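Local coordinates for protein putative methyltransferase (Emericella variicolor, PDB 7DMB) that probably transfers a methyl group from S-adenosyl-L-methionine as a trans-acting partner of a polyketide synthase in calbistrin biosynthesis, and binds S-adenosyl-L-homocysteine, at residues Trp179-Ser184 / Tyr374-Met378; Ile205-Thr209 / Val233-Ile237; Val279-Leu285 / Phe307-Leu313. One frame throughout, in Å; residues are numbered along the deposited sequence.

Contact 1 of 3, residues Trp179-Ser184 / Tyr374-Met378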
loop_
_atom_site.group_PDB
_atom_site.type_symbol
_atom_site.label_atom_id
_atom_site.label_comp_id
_atom_site.label_asym_id
_atom_site.label_seq_id
_atom_site.Cartn_x
_atom_site.Cartn_y
_atom_site.Cartn_z
ATOM N N TRP A 179 -2.174 9.047 -3.519
ATOM C CA TRP A 179 -1.133 9.048 -4.549
ATOM C C TRP A 179 -0.829 7.634 -5.021
ATOM O O TRP A 179 -0.772 7.378 -6.225
ATOM C CB TRP A 179 0.172 9.685 -4.058
ATOM C CG TRP A 179 1.347 9.308 -5.004
ATOM C CD1 TRP A 179 1.653 9.902 -6.197
ATOM C CD2 TRP A 179 2.293 8.231 -4.848
ATOM N NE1 TRP A 179 2.740 9.290 -6.777
ATOM C CE2 TRP A 179 3.159 8.268 -5.968
ATOM C CE3 TRP A 179 2.517 7.259 -3.857
ATOM C CZ2 TRP A 179 4.219 7.362 -6.134
ATOM C CZ3 TRP A 179 3.586 6.358 -4.026
ATOM C CH2 TRP A 179 4.414 6.423 -5.157
ATOM N N ALA A 180 -0.568 6.717 -4.078
ATOM C CA ALA A 180 -0.252 5.333 -4.432
ATOM C C ALA A 180 -1.371 4.700 -5.249
ATOM O O ALA A 180 -1.119 4.043 -6.266
ATOM C CB ALA A 180 0.017 4.511 -3.170
ATOM N N ASN A 181 -2.617 4.864 -4.798
ATOM C CA ASN A 181 -3.748 4.339 -5.555
ATOM C C ASN A 181 -3.846 4.983 -6.931
ATOM O O ASN A 181 -4.366 4.371 -7.870
ATOM C CB ASN A 181 -5.042 4.569 -4.778
ATOM C CG ASN A 181 -5.314 3.480 -3.776
ATOM O OD1 ASN A 181 -5.735 2.377 -4.141
ATOM N ND2 ASN A 181 -5.083 3.777 -2.498
ATOM N N SER A 182 -3.345 6.208 -7.077
ATOM C CA SER A 182 -3.468 6.902 -8.346
ATOM C C SER A 182 -2.630 6.260 -9.452
ATOM O O SER A 182 -2.841 6.565 -10.632
ATOM C CB SER A 182 -3.097 8.376 -8.145
ATOM O OG SER A 182 -1.688 8.571 -8.160
ATOM N N LEU A 183 -1.715 5.364 -9.110
ATOM C CA LEU A 183 -0.888 4.722 -10.121
ATOM C C LEU A 183 -1.565 3.526 -10.772
ATOM O O LEU A 183 -1.149 3.119 -11.865
ATOM C CB LEU A 183 0.441 4.271 -9.510
ATOM C CG LEU A 183 1.456 5.337 -9.078
ATOM C CD1 LEU A 183 2.666 4.668 -8.422
ATOM C CD2 LEU A 183 1.884 6.190 -10.260
ATOM N N SER A 184 -2.580 2.948 -10.130
ATOM C CA SER A 184 -3.198 1.710 -10.589
ATOM C C SER A 184 -4.610 1.981 -11.077
ATOM O O SER A 184 -5.387 2.677 -10.402
ATOM C CB SER A 184 -3.261 0.660 -9.473
ATOM O OG SER A 184 -1.992 0.374 -8.907
ATOM N N TYR A 374 5.499 0.325 -7.998
ATOM C CA TYR A 374 5.293 0.328 -6.555
ATOM C C TYR A 374 4.371 -0.798 -6.101
ATOM O O TYR A 374 4.814 -1.681 -5.355
ATOM C CB TYR A 374 4.787 1.711 -6.093
ATOM C CG TYR A 374 5.951 2.619 -5.709
ATOM C CD1 TYR A 374 6.424 2.664 -4.396
ATOM C CD2 TYR A 374 6.609 3.396 -6.669
ATOM C CE1 TYR A 374 7.497 3.484 -4.038
ATOM C CE2 TYR A 374 7.699 4.209 -6.321
ATOM C CZ TYR A 374 8.134 4.249 -5.004
ATOM O OH TYR A 374 9.199 5.048 -4.640
ATOM N N ASN A 375 3.125 -0.830 -6.586
ATOM C CA ASN A 375 2.126 -1.823 -6.202
ATOM C C ASN A 375 2.004 -2.941 -7.241
ATOM O O ASN A 375 1.933 -2.681 -8.448
ATOM C CB ASN A 375 0.757 -1.162 -6.048
ATOM C CG ASN A 375 0.509 -0.612 -4.670
ATOM O OD1 ASN A 375 0.879 -1.213 -3.676
ATOM N ND2 ASN A 375 -0.166 0.527 -4.603
ATOM N N ALA A 376 1.920 -4.183 -6.764
ATOM C CA ALA A 376 1.372 -5.283 -7.559
ATOM C C ALA A 376 -0.118 -5.464 -7.234
ATOM O O ALA A 376 -0.490 -5.612 -6.066
ATOM C CB ALA A 376 2.137 -6.584 -7.302
ATOM N N ASN A 377 -0.961 -5.443 -8.271
ATOM C CA ASN A 377 -2.409 -5.659 -8.139
ATOM C C ASN A 377 -2.683 -7.128 -8.433
ATOM O O ASN A 377 -2.661 -7.545 -9.596
ATOM C CB ASN A 377 -3.207 -4.764 -9.093
ATOM C CG ASN A 377 -3.008 -3.269 -8.816
ATOM O OD1 ASN A 377 -3.586 -2.707 -7.874
ATOM N ND2 ASN A 377 -2.171 -2.623 -9.633
ATOM N N MET A 378 -2.947 -7.909 -7.383
ATOM C CA MET A 378 -3.025 -9.366 -7.474
ATOM C C MET A 378 -4.452 -9.851 -7.241
ATOM O O MET A 378 -5.107 -9.443 -6.272
ATOM C CB MET A 378 -2.090 -10.021 -6.458
ATOM C CG MET A 378 -0.621 -9.739 -6.697
ATOM S SD MET A 378 0.421 -10.211 -5.305
ATOM C CE MET A 378 0.235 -8.789 -4.237
HETATM O O HOH W 1 -0.401 1.727 -7.431
#
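Trp179 and Tyr374 make the aromatic part of this contact, a T-shaped pair in which the indole presents its edge to the phenol ring. Trp179 CH2 stands over the centre of the tyrosine face, 4.0 Å from Tyr374 CD2, and the two planes meet at 79°. With CG anti to the backbone N (chi1 164°), the indole turns so that its CH2 corner reaches the phenol ring. NE1 bonds to Glu58, which helps hold the indole in this rotation. Leu183 adds a purely apolar touch, its CD1 lying 4.3 Å from Tyr374 CB.

The polar part centres on Ser184. Asn377 ND2 donates to Ser184 OG at 3.1 Å along a nearly straight bond (167°), and the hydroxyl lies in the amide plane. An amide suits this spot because it offers a donor and an acceptor: ND2 serves Ser184 and Gly365 while OD1 takes Gln311, which together hold it in place. Ser184 OG donates to a water at 2.6 Å, and that water also accepts from Asn375 ND2 (3.1 Å) and donates to Ala180 O (2.7 Å). One small hydroxyl thus both accepts and donates, while the carbonyl of Ala180, which also receives Leu183 N, is tied to the opposing strand through this one water. Asn375 OD1 is held by Asn283.

A type I turn from Asn181 to Ser184 redirects the chain after helix 172-181, setting Leu183 and Ser184 against the beginning of strand 375-382. That strand runs antiparallel to its neighbours at one side of the central sheet, as in the seven-stranded Rossmann-like fold of class I methyltransferases, and the contact docks the end of the helical region 172-184 onto it.

Contact 2 of 3, residues Ile205-Thr209 / Val233-Ile237. With SAH (S-adenosyl-L-homocysteine), chain C.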
loop_
_atom_site.group_PDB
_atom_site.type_symbol
_atom_site.label_atom_id
_atom_site.label_comp_id
_atom_site.label_asym_id
_atom_site.label_seq_id
_atom_site.Cartn_x
_atom_site.Cartn_y
_atom_site.Cartn_z
ATOM N N ILE A 205 -10.446 -5.426 3.869
ATOM C CA ILE A 205 -9.555 -5.498 5.025
ATOM C C ILE A 205 -8.762 -4.200 5.119
ATOM O O ILE A 205 -8.328 -3.655 4.099
ATOM C CB ILE A 205 -8.581 -6.695 4.904
ATOM C CG1 ILE A 205 -9.315 -8.002 4.593
ATOM C CG2 ILE A 205 -7.707 -6.831 6.168
ATOM C CD1 ILE A 205 -10.116 -8.491 5.737
ATOM N N GLY A 206 -8.538 -3.727 6.346
ATOM C CA GLY A 206 -7.673 -2.587 6.624
ATOM C C GLY A 206 -7.846 -1.408 5.688
ATOM O O GLY A 206 -6.869 -0.868 5.173
ATOM N N ALA A 207 -9.097 -1.039 5.425
ATOM C CA ALA A 207 -9.403 -0.006 4.444
ATOM C C ALA A 207 -8.844 1.357 4.847
ATOM O O ALA A 207 -8.611 2.206 3.976
ATOM C CB ALA A 207 -10.910 0.076 4.264
ATOM N N GLY A 208 -8.661 1.578 6.139
ATOM C CA GLY A 208 -7.942 2.735 6.641
ATOM C C GLY A 208 -8.580 4.046 6.253
ATOM O O GLY A 208 -9.742 4.312 6.565
ATOM N N THR A 209 -7.775 4.887 5.587
ATOM C CA THR A 209 -8.212 6.185 5.084
ATOM C C THR A 209 -9.174 6.060 3.909
ATOM O O THR A 209 -9.824 7.044 3.558
ATOM C CB THR A 209 -6.999 7.015 4.643
ATOM O OG1 THR A 209 -6.469 6.475 3.420
ATOM C CG2 THR A 209 -5.911 6.991 5.709
ATOM N N VAL A 233 -18.708 -4.127 3.095
ATOM C CA VAL A 233 -18.243 -4.132 4.481
ATOM C C VAL A 233 -16.855 -3.491 4.508
ATOM O O VAL A 233 -15.869 -4.076 4.061
ATOM C CB VAL A 233 -18.242 -5.539 5.081
ATOM C CG1 VAL A 233 -17.854 -5.469 6.537
ATOM C CG2 VAL A 233 -19.636 -6.208 4.909
ATOM N N PHE A 234 -16.802 -2.256 5.000
ATOM C CA PHE A 234 -15.567 -1.506 5.220
ATOM C C PHE A 234 -15.001 -1.905 6.577
ATOM O O PHE A 234 -15.650 -1.684 7.606
ATOM C CB PHE A 234 -15.892 -0.010 5.164
ATOM C CG PHE A 234 -14.699 0.930 5.303
ATOM C CD1 PHE A 234 -14.273 1.681 4.221
ATOM C CD2 PHE A 234 -14.066 1.122 6.526
ATOM C CE1 PHE A 234 -13.204 2.572 4.338
ATOM C CE2 PHE A 234 -13.005 2.008 6.655
ATOM C CZ PHE A 234 -12.567 2.730 5.559
ATOM N N THR A 235 -13.821 -2.528 6.596
ATOM C CA THR A 235 -13.224 -2.922 7.867
ATOM C C THR A 235 -11.799 -2.410 7.983
ATOM O O THR A 235 -11.121 -2.110 6.993
ATOM C CB THR A 235 -13.234 -4.456 8.109
ATOM O OG1 THR A 235 -12.302 -5.121 7.241
ATOM C CG2 THR A 235 -14.637 -5.021 7.904
ATOM N N ASP A 236 -11.375 -2.305 9.238
ATOM C CA ASP A 236 -10.005 -2.006 9.613
ATOM C C ASP A 236 -9.794 -2.669 10.961
ATOM O O ASP A 236 -10.754 -3.064 11.632
ATOM C CB ASP A 236 -9.733 -0.486 9.676
ATOM C CG ASP A 236 -8.234 -0.145 9.644
ATOM O OD1 ASP A 236 -7.609 -0.096 10.727
ATOM O OD2 ASP A 236 -7.686 0.056 8.536
ATOM N N ILE A 237 -8.532 -2.824 11.347
ATOM C CA ILE A 237 -8.288 -3.262 12.713
ATOM C C ILE A 237 -8.598 -2.152 13.707
ATOM O O ILE A 237 -8.866 -2.425 14.885
ATOM C CB ILE A 237 -6.837 -3.740 12.877
ATOM C CG1 ILE A 237 -6.700 -4.598 14.142
ATOM C CG2 ILE A 237 -5.884 -2.546 12.881
ATOM C CD1 ILE A 237 -5.316 -5.231 14.331
HETATM N N SAH C . -5.794 0.685 2.959
HETATM C CA SAH C . -5.021 1.793 3.584
HETATM C CB SAH C . -3.558 1.796 3.130
HETATM C CG SAH C . -2.700 0.809 3.892
HETATM S SD SAH C . -2.405 1.262 5.629
HETATM C C SAH C . -5.677 3.130 3.227
HETATM O O SAH C . -5.755 3.972 4.145
HETATM O OXT SAH C . -6.109 3.264 2.057
HETATM C "C5'" SAH C . -2.721 -0.318 6.457
HETATM C "C4'" SAH C . -4.080 -0.350 7.121
HETATM O "O4'" SAH C . -4.338 -1.695 7.594
HETATM C "C3'" SAH C . -4.198 0.570 8.339
HETATM O "O3'" SAH C . -5.406 1.315 8.251
HETATM C "C2'" SAH C . -4.168 -0.406 9.520
HETATM O "O2'" SAH C . -4.885 0.018 10.659
HETATM C "C1'" SAH C . -4.806 -1.651 8.919
HETATM N N9 SAH C . -4.390 -2.880 9.585
HETATM C C8 SAH C . -3.156 -3.112 10.137
HETATM N N7 SAH C . -3.034 -4.303 10.666
HETATM C C5 SAH C . -4.271 -4.894 10.464
HETATM C C6 SAH C . -4.776 -6.164 10.804
HETATM N N6 SAH C . -4.070 -7.088 11.449
HETATM N N1 SAH C . -6.056 -6.441 10.453
HETATM C C2 SAH C . -6.760 -5.503 9.807
HETATM N N3 SAH C . -6.388 -4.282 9.433
HETATM C C4 SAH C . -5.118 -4.028 9.795
HETATM O O HOH W 2 -9.666 -5.155 8.651
#
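Asp236 OD2 takes two donors: the ribose hydroxyl O3' of S-adenosyl-L-homocysteine donates to it at 2.6 Å, and Gly208 N, from the facing loop, makes a weak bond to it at 3.0 Å with a bent N-H angle of 121°. The partner oxygen, Asp236 OD1, accepts from ribose O2' at 2.7 Å and is itself steadied by the backbone N of Ser238. Because CG is anti to the backbone N (chi1 -162°), the carboxylate reaches from strand 229-236 to both the loop and the ribose.

On the backbone, Ala207 N donates to Thr235 O at 2.8 Å, a nearly linear bond that fastens the 205-209 turn to the strand tip. Thr235 OG1 takes no direct bond across; it bonds to Glu204 O, and a water links it to Gly206 N. Ala207 suits its site because its small methyl can come close over the ring face: CB sits over Phe234, 3.5 Å from the centroid, in a CH-pi contact, while Gly208 O lies at the edge of the same ring, in its plane.

Gly206 and Gly208 have positive phi, and the ligand runs close along the side where a CB would stand, leaving no room for one. Thr209 then grips the ligand carboxylate oxygen O twice, through its N (2.6 Å) and through OG1 (2.7 Å), and Gly206 O receives the ligand amino group. This is the glycine-rich turn after the first strand of a Rossmann-like methyltransferase, faced by the acidic residue near the end of the second strand. The carboxylate of Asp236 takes both ribose hydroxyls, whereas the turn holds the amino acid end, so this contact binds S-adenosyl-L-homocysteine at its sugar and its amino acid part.

Contact 3 of 3, residues Val279-Leu285 / Phe307-Leu313. With SAH (S-adenosyl-L-homocysteine), chain C.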
loop_
_atom_site.group_PDB
_atom_site.type_symbol
_atom_site.label_atom_id
_atom_site.label_comp_id
_atom_site.label_asym_id
_atom_site.label_seq_id
_atom_site.Cartn_x
_atom_site.Cartn_y
_atom_site.Cartn_z
ATOM N N VAL A 279 -12.948 -10.156 -1.416
ATOM C CA VAL A 279 -12.271 -9.480 -0.312
ATOM C C VAL A 279 -11.222 -8.561 -0.919
ATOM O O VAL A 279 -10.422 -9.000 -1.756
ATOM C CB VAL A 279 -11.635 -10.478 0.677
ATOM C CG1 VAL A 279 -10.668 -9.772 1.616
ATOM C CG2 VAL A 279 -12.716 -11.203 1.475
ATOM N N ILE A 280 -11.245 -7.288 -0.521
ATOM C CA ILE A 280 -10.288 -6.286 -0.985
ATOM C C ILE A 280 -9.273 -6.021 0.125
ATOM O O ILE A 280 -9.643 -5.908 1.302
ATOM C CB ILE A 280 -10.989 -4.971 -1.390
ATOM C CG1 ILE A 280 -12.198 -5.215 -2.319
ATOM C CG2 ILE A 280 -9.992 -3.977 -1.999
ATOM C CD1 ILE A 280 -11.820 -5.458 -3.729
ATOM N N ALA A 281 -7.991 -5.897 -0.249
ATOM C CA ALA A 281 -6.958 -5.512 0.713
ATOM C C ALA A 281 -5.838 -4.744 0.016
ATOM O O ALA A 281 -5.203 -5.270 -0.908
ATOM C CB ALA A 281 -6.411 -6.749 1.429
ATOM N N SER A 282 -5.577 -3.506 0.463
ATOM C CA SER A 282 -4.517 -2.697 -0.133
ATOM C C SER A 282 -3.518 -2.353 0.964
ATOM O O SER A 282 -3.803 -1.546 1.860
ATOM C CB SER A 282 -5.072 -1.446 -0.800
ATOM O OG SER A 282 -4.046 -0.571 -1.245
ATOM N N ASN A 283 -2.367 -3.013 0.894
ATOM C CA ASN A 283 -1.200 -2.690 1.696
ATOM C C ASN A 283 -1.504 -2.802 3.189
ATOM O O ASN A 283 -1.016 -2.027 4.009
ATOM C CB ASN A 283 -0.651 -1.319 1.298
ATOM C CG ASN A 283 0.208 -1.405 0.039
ATOM O OD1 ASN A 283 1.182 -2.169 -0.003
ATOM N ND2 ASN A 283 -0.190 -0.685 -1.013
ATOM N N VAL A 284 -2.281 -3.832 3.540
ATOM C CA VAL A 284 -2.549 -4.194 4.920
ATOM C C VAL A 284 -2.017 -5.585 5.249
ATOM O O VAL A 284 -1.491 -5.818 6.346
ATOM C CB VAL A 284 -4.064 -4.101 5.238
ATOM C CG1 VAL A 284 -4.902 -4.786 4.150
ATOM C CG2 VAL A 284 -4.357 -4.711 6.601
ATOM N N LEU A 285 -2.106 -6.526 4.303
ATOM C CA LEU A 285 -1.746 -7.901 4.629
ATOM C C LEU A 285 -0.278 -8.008 5.037
ATOM O O LEU A 285 0.057 -8.759 5.957
ATOM C CB LEU A 285 -2.076 -8.837 3.458
ATOM C CG LEU A 285 -3.555 -8.962 2.994
ATOM C CD1 LEU A 285 -3.772 -10.166 2.071
ATOM C CD2 LEU A 285 -4.519 -9.020 4.152
ATOM N N PHE A 307 -12.976 -14.406 -4.447
ATOM C CA PHE A 307 -11.688 -13.870 -4.869
ATOM C C PHE A 307 -11.130 -12.933 -3.814
ATOM O O PHE A 307 -11.870 -12.161 -3.188
ATOM C CB PHE A 307 -11.790 -13.080 -6.196
ATOM C CG PHE A 307 -11.786 -13.939 -7.434
ATOM C CD1 PHE A 307 -10.596 -14.274 -8.069
ATOM C CD2 PHE A 307 -12.980 -14.402 -7.975
ATOM C CE1 PHE A 307 -10.599 -15.047 -9.211
ATOM C CE2 PHE A 307 -12.982 -15.187 -9.110
ATOM C CZ PHE A 307 -11.805 -15.502 -9.734
ATOM N N LEU A 308 -9.813 -12.997 -3.637
ATOM C CA LEU A 308 -9.059 -11.955 -2.954
ATOM C C LEU A 308 -8.436 -11.044 -4.006
ATOM O O LEU A 308 -7.732 -11.520 -4.905
ATOM C CB LEU A 308 -7.972 -12.560 -2.064
ATOM C CG LEU A 308 -6.890 -11.568 -1.616
ATOM C CD1 LEU A 308 -7.475 -10.458 -0.736
ATOM C CD2 LEU A 308 -5.788 -12.317 -0.908
ATOM N N PHE A 309 -8.708 -9.748 -3.915
ATOM C CA PHE A 309 -7.966 -8.764 -4.688
ATOM C C PHE A 309 -7.041 -8.039 -3.725
ATOM O O PHE A 309 -7.503 -7.362 -2.796
ATOM C CB PHE A 309 -8.873 -7.782 -5.429
ATOM C CG PHE A 309 -8.126 -6.628 -6.022
ATOM C CD1 PHE A 309 -7.286 -6.815 -7.103
ATOM C CD2 PHE A 309 -8.207 -5.372 -5.459
ATOM C CE1 PHE A 309 -6.563 -5.759 -7.628
ATOM C CE2 PHE A 309 -7.504 -4.323 -5.989
ATOM C CZ PHE A 309 -6.669 -4.521 -7.068
ATOM N N ASN A 310 -5.741 -8.200 -3.943
ATOM C CA ASN A 310 -4.711 -7.801 -2.986
ATOM C C ASN A 310 -3.737 -6.846 -3.677
ATOM O O ASN A 310 -2.997 -7.242 -4.584
ATOM C CB ASN A 310 -4.000 -9.040 -2.437
ATOM C CG ASN A 310 -3.047 -8.732 -1.288
ATOM O OD1 ASN A 310 -3.239 -7.789 -0.521
ATOM N ND2 ASN A 310 -2.015 -9.551 -1.164
ATOM N N GLN A 311 -3.760 -5.584 -3.272
ATOM C CA GLN A 311 -2.849 -4.574 -3.794
ATOM C C GLN A 311 -1.704 -4.424 -2.800
ATOM O O GLN A 311 -1.939 -4.068 -1.637
ATOM C CB GLN A 311 -3.587 -3.248 -3.986
ATOM C CG GLN A 311 -2.856 -2.176 -4.798
ATOM C CD GLN A 311 -3.716 -0.939 -4.989
ATOM O OE1 GLN A 311 -4.083 -0.261 -4.018
ATOM N NE2 GLN A 311 -4.063 -0.647 -6.241
ATOM N N GLU A 312 -0.471 -4.687 -3.244
ATOM C CA GLU A 312 0.630 -4.805 -2.289
ATOM C C GLU A 312 1.949 -4.281 -2.848
ATOM O O GLU A 312 2.398 -4.693 -3.919
ATOM C CB GLU A 312 0.798 -6.262 -1.843
ATOM C CG GLU A 312 -0.045 -6.650 -0.622
ATOM C CD GLU A 312 0.497 -6.043 0.671
ATOM O OE1 GLU A 312 1.695 -5.635 0.689
ATOM O OE2 GLU A 312 -0.254 -5.998 1.672
ATOM N N LEU A 313 2.588 -3.406 -2.080
ATOM C CA LEU A 313 3.891 -2.873 -2.462
ATOM C C LEU A 313 4.938 -3.971 -2.619
ATOM O O LEU A 313 5.027 -4.900 -1.810
ATOM C CB LEU A 313 4.363 -1.875 -1.411
ATOM C CG LEU A 313 3.527 -0.608 -1.376
ATOM C CD1 LEU A 313 3.832 0.152 -0.095
ATOM C CD2 LEU A 313 3.837 0.220 -2.614
HETATM N N SAH C . -5.794 0.685 2.959
HETATM C CA SAH C . -5.021 1.793 3.584
HETATM C CB SAH C . -3.558 1.796 3.130
HETATM C CG SAH C . -2.700 0.809 3.892
HETATM S SD SAH C . -2.405 1.262 5.629
HETATM C C SAH C . -5.677 3.130 3.227
HETATM O O SAH C . -5.755 3.972 4.145
HETATM O OXT SAH C . -6.109 3.264 2.057
HETATM C "C5'" SAH C . -2.721 -0.318 6.457
HETATM C "C4'" SAH C . -4.080 -0.350 7.121
HETATM O "O4'" SAH C . -4.338 -1.695 7.594
HETATM C "C3'" SAH C . -4.198 0.570 8.339
HETATM O "O3'" SAH C . -5.406 1.315 8.251
HETATM C "C2'" SAH C . -4.168 -0.406 9.520
HETATM O "O2'" SAH C . -4.885 0.018 10.659
HETATM C "C1'" SAH C . -4.806 -1.651 8.919
HETATM N N9 SAH C . -4.390 -2.880 9.585
HETATM C C8 SAH C . -3.156 -3.112 10.137
HETATM N N7 SAH C . -3.034 -4.303 10.666
HETATM C C5 SAH C . -4.271 -4.894 10.464
HETATM C C6 SAH C . -4.776 -6.164 10.804
HETATM N N6 SAH C . -4.070 -7.088 11.449
HETATM N N1 SAH C . -6.056 -6.441 10.453
HETATM C C2 SAH C . -6.760 -5.503 9.807
HETATM N N3 SAH C . -6.388 -4.282 9.433
HETATM C C4 SAH C . -5.118 -4.028 9.795
HETATM O O HOH W 3 -2.830 -5.932 1.391
#
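Val279 and Leu308 are one of the pairs of two neighbouring parallel strands in the Rossmann-like sheet, linked by a beta-alpha-beta crossover through helix 291-301. Segments 279-282 and 307-313 run within 2° of parallel, their axes 4.7 Å apart at closest approach. Backbone bonds keep the register: Val279 N to Phe307 O, Phe309 N to Val279 O, and so on to Asn283 N with Gln311 O.

The tight part is apolar. On one face Val279 CG1 meets Leu308 CD1 at 4.0 Å, where Leu285 CD1 also approaches Leu308 CD2 and helix 291-301 packs over them. On the other, Ile280 CD1 lies 4.0 Å from Phe309 CD2. Branched and aromatic residues suit these places, since they fill both faces of a buried sheet.

Toward the carboxyl ends, beside the ligand site, the contact turns polar and takes in an ordered water. Ser282 OG donates to Gln311 OE1 at 2.8 Å, in the carbonyl plane and on a lone pair; Gln311 NE2 is taken by Asn377. The water bridges Val284 N and Glu312 OE2, while OE1 of the same carboxylate bonds to His286. Ser282 O accepts the amino group of S-adenosyl-L-homocysteine at 3.2 Å, and Val284 CG2 packs against its ribose O4'. Where strand 276-282 has ended, Asn283 carries the pairing on with its side chain: OD1 accepts Leu313 N at 2.8 Å, the donor tilted 17° from the carbonyl plane.

In the fold
All three contacts reach the same seven-stranded sheet, whose order 3-2-1-4-5-7-6 is that of class I methyltransferases. Contact 1 opens first along the chain and closes last, enclosing contacts 2 and 3, which follow one another in series. The centre of contact 3 lies about 11 Å from each of the others, whereas contacts 1 and 2 have centres about 17 Å apart and do not touch. Strand 306-313 joins contact 3 to contact 1 as the neighbour of strand 375-382; Ile205 joins contact 2 to strand 276-282. Contacts 2 and 3 both border the bound S-adenosyl-L-homocysteine, while contact 1 sets the helical region before the sheet close to that pocket.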